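Side-chain contacts in PhiRv1 phage protein (Mycobacterium tuberculosis, PDB 6LG3), which is a bacterial toxin, probably the EST12 that activates a RACK1-NLRP3-gasdermin D pyroptosis and interleukin-1 beta immune pathway: residues Q8-H11 with E12-V15; V15-V18 with C19-G23. One frame throughout, in Å; residues are numbered along the deposited sequence.

Both contacts lie on the first long helix of the chain, 4-22, and neither closes a loop: in each, a segment meets the one that directly follows it. Contact 1 comes first, near the centre of the molecule, where helix 4-22 packs against the antiparallel sheet and against helices 65-73 and 26-39. Contact 2 begins at Val15, where contact 1 ends, and carries the helix outward to its C-terminal end, leading into the turn before helix 26-39. The two neither nest nor cross. Their centres are 11 Å apart, and Val15, shared by both, packs against helix 26-39.

Contact 1: residues Q8-H11 with E12-V15; sequences QLMH and ELAV
Leu9 reaches along the helix to Leu13, its CD1 coming 4.3 Å from Leu13 CG. Leu9 has CG anti to its own nitrogen (chi1 -179°), whereas Leu13 turns CG beside its nitrogen, which sets Leu13 CG 3.3 Å from Leu9 O. The backbones are joined there by a nearly straight bond from Leu13 N to Leu9 O, 2.9 Å long with an N-H...O angle of 171°. Met10, whose long unbranched side chain suits a buried place, has SD 4.4 Å from Leu13 CD1.

Elsewhere around the helix, the His11 ring is set obliquely to the Val15 methyl CG2, which lies 3.9 Å from CD2. Gln8 and Glu12 suit the exposed side: their amide and carboxylate planes are only 17° apart, yet the nearest pair is Gln8 CG and Glu12 OE1 at 3.8 Å, so they meet without a polar bond.

Leu9 packs on helix 65-73; Met10 and Leu13 each reach both that helix and the sheet, small Ala14 meets Val61 and Leu53 of the sheet, and His11 and Val15 meet helix 26-39. The i to i+3 and i to i+4 spacings are ordinary for a helix; apolar residues on the core and exposed Gln8 and Glu12 mark it as amphipathic.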
# COMPACT_ATOMS: atom_id res chain seq x y z
N GLN A 8 -1.34 7.46 -0.12
CA GLN A 8 -0.64 7.55 1.16
C GLN A 8 -1.19 6.54 2.16
O GLN A 8 -0.43 5.85 2.84
CB GLN A 8 -0.75 8.98 1.69
CG GLN A 8 0.24 9.34 2.77
CD GLN A 8 0.30 10.84 3.02
OE1 GLN A 8 1.03 11.56 2.34
NE2 GLN A 8 -0.48 11.31 3.99
N LEU A 9 -2.53 6.43 2.25
CA LEU A 9 -3.12 5.46 3.16
C LEU A 9 -2.77 4.03 2.76
O LEU A 9 -2.46 3.19 3.62
CB LEU A 9 -4.64 5.67 3.21
CG LEU A 9 -5.44 4.77 4.14
CD1 LEU A 9 -4.82 4.71 5.52
CD2 LEU A 9 -6.87 5.29 4.21
N MET A 10 -2.79 3.72 1.46
CA MET A 10 -2.40 2.38 1.03
C MET A 10 -0.95 2.08 1.41
O MET A 10 -0.62 0.96 1.81
CB MET A 10 -2.61 2.21 -0.47
CG MET A 10 -4.10 2.20 -0.91
SD MET A 10 -4.97 0.71 -0.38
CE MET A 10 -4.25 -0.57 -1.43
N HIS A 11 -0.07 3.08 1.31
CA HIS A 11 1.32 2.86 1.70
C HIS A 11 1.44 2.60 3.20
O HIS A 11 2.21 1.73 3.62
CB HIS A 11 2.18 4.06 1.29
CG HIS A 11 3.65 3.81 1.39
ND1 HIS A 11 4.39 3.26 0.36
CD2 HIS A 11 4.52 4.03 2.41
CE1 HIS A 11 5.65 3.16 0.74
NE2 HIS A 11 5.76 3.62 1.97
N GLU A 12 0.68 3.34 4.02
CA GLU A 12 0.72 3.11 5.46
C GLU A 12 0.23 1.71 5.81
O GLU A 12 0.85 1.00 6.63
CB GLU A 12 -0.09 4.18 6.19
CG GLU A 12 0.45 5.59 5.96
CD GLU A 12 -0.43 6.68 6.57
OE1 GLU A 12 -0.26 7.86 6.19
OE2 GLU A 12 -1.29 6.35 7.42
N LEU A 13 -0.86 1.27 5.17
CA LEU A 13 -1.34 -0.10 5.35
C LEU A 13 -0.29 -1.13 4.92
O LEU A 13 -0.16 -2.20 5.54
CB LEU A 13 -2.63 -0.32 4.57
CG LEU A 13 -3.84 0.55 4.93
CD1 LEU A 13 -4.98 0.21 3.99
CD2 LEU A 13 -4.24 0.31 6.37
N ALA A 14 0.46 -0.84 3.85
CA ALA A 14 1.50 -1.78 3.42
C ALA A 14 2.63 -1.87 4.43
O ALA A 14 3.12 -2.96 4.72
CB ALA A 14 2.03 -1.39 2.05
N VAL A 15 3.05 -0.72 4.98
CA VAL A 15 4.05 -0.74 6.05
C VAL A 15 3.58 -1.59 7.21
O VAL A 15 4.35 -2.39 7.76
CB VAL A 15 4.38 0.70 6.49
CG1 VAL A 15 5.29 0.71 7.71
CG2 VAL A 15 5.02 1.48 5.35

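Contact 2: residues V15-V18 with C19-G23; sequences VQVV and CSQTG
Thr22 folds back over the carbonyl of Val18, one turn earlier in the helix. Starting at the branch point, Thr22 CB stands 3.4 Å from Val18 O. At the first tip, OG1 is modelled as donating a hydrogen bond to Val18 O at 2.8 Å; its exact place is doubtful, because it sits too close to another atom of the model. Its first torsion (chi1 71°) puts OG1 between the backbone nitrogen and the carbonyl carbon, which lets the hydroxyl turn back toward the helix. The other tip, the methyl CG2, passes Val18 O and then crosses the Val18 side chain at a slant, 4.1 Å from its CG1. Threonine would suit this place, if OG1 is placed correctly, because one branch can address a carbonyl while the other meets a neighbouring methyl.

Val18 O also receives the backbone N-H of Thr22, but that bond is bent, with an N-H...O angle of 136°. Upstream, Cys19 turns SG back toward Val15, and the sulfur lies 4.2 Å from Val15 CG1, a small apolar meeting suited to a compact thiol. Polar Ser20 and Gln21 occupy exposed positions, while Val15 and Val18 pack on Ala29 of helix 26-39 and Val17 on Val61 of strand 58-64.

Gly23 then leaves the helix with positive phi, a conformation a residue without a side chain adopts easily, while Gly23 N still bonds to Cys19 O at 2.8 Å. Thr22 OG1 is also modelled in a hydrogen bond with Cys24 N, with the same reservation about its place. If OG1 is correctly placed, Val18 O has two donors, the backbone N-H and the hydroxyl of Thr22, and the side chain supplies a polar link near the C-terminal end of the helix.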
# COMPACT_ATOMS: atom_id res chain seq x y z
N VAL A 15 3.05 -0.72 4.98
CA VAL A 15 4.05 -0.74 6.05
C VAL A 15 3.58 -1.59 7.21
O VAL A 15 4.35 -2.39 7.76
CB VAL A 15 4.38 0.70 6.49
CG1 VAL A 15 5.29 0.71 7.71
CG2 VAL A 15 5.02 1.48 5.35
N GLN A 16 2.30 -1.46 7.59
CA GLN A 16 1.75 -2.29 8.66
C GLN A 16 1.81 -3.77 8.31
O GLN A 16 2.12 -4.61 9.16
CB GLN A 16 0.30 -1.89 8.98
CG GLN A 16 0.16 -0.52 9.57
CD GLN A 16 -1.30 -0.17 9.85
OE1 GLN A 16 -1.78 0.92 9.51
NE2 GLN A 16 -2.02 -1.10 10.48
N VAL A 17 1.49 -4.12 7.06
CA VAL A 17 1.52 -5.52 6.64
C VAL A 17 2.94 -6.06 6.73
O VAL A 17 3.17 -7.18 7.22
CB VAL A 17 0.95 -5.67 5.22
CG1 VAL A 17 1.22 -7.09 4.69
CG2 VAL A 17 -0.54 -5.37 5.20
N VAL A 18 3.91 -5.29 6.24
CA VAL A 18 5.29 -5.77 6.24
C VAL A 18 5.78 -5.96 7.67
O VAL A 18 6.44 -6.96 7.99
CB VAL A 18 6.21 -4.81 5.46
CG1 VAL A 18 7.67 -5.28 5.53
CG2 VAL A 18 5.76 -4.72 4.00
N CYS A 19 5.44 -5.01 8.55
CA CYS A 19 5.84 -5.13 9.95
C CYS A 19 5.22 -6.36 10.59
O CYS A 19 5.89 -7.09 11.34
CB CYS A 19 5.44 -3.88 10.73
SG CYS A 19 6.38 -2.40 10.32
N SER A 20 3.94 -6.61 10.30
CA SER A 20 3.27 -7.77 10.86
C SER A 20 3.90 -9.07 10.40
O SER A 20 4.09 -10.00 11.19
CB SER A 20 1.78 -7.73 10.49
OG SER A 20 1.13 -8.91 10.93
N GLN A 21 4.23 -9.16 9.11
CA GLN A 21 4.73 -10.42 8.58
C GLN A 21 6.20 -10.65 8.87
O GLN A 21 6.64 -11.81 8.83
CB GLN A 21 4.48 -10.49 7.07
CG GLN A 21 3.01 -10.65 6.70
CD GLN A 21 2.81 -10.98 5.24
OE1 GLN A 21 3.71 -10.80 4.42
NE2 GLN A 21 1.62 -11.48 4.91
N THR A 22 6.98 -9.60 9.15
CA THR A 22 8.41 -9.77 9.34
C THR A 22 8.90 -9.48 10.75
O THR A 22 10.03 -9.84 11.08
CB THR A 22 9.20 -8.88 8.37
OG1 THR A 22 9.06 -7.51 8.76
CG2 THR A 22 8.68 -9.04 6.94
N GLY A 23 8.08 -8.84 11.59
CA GLY A 23 8.58 -8.39 12.87
C GLY A 23 9.52 -7.21 12.82
O GLY A 23 10.09 -6.84 13.85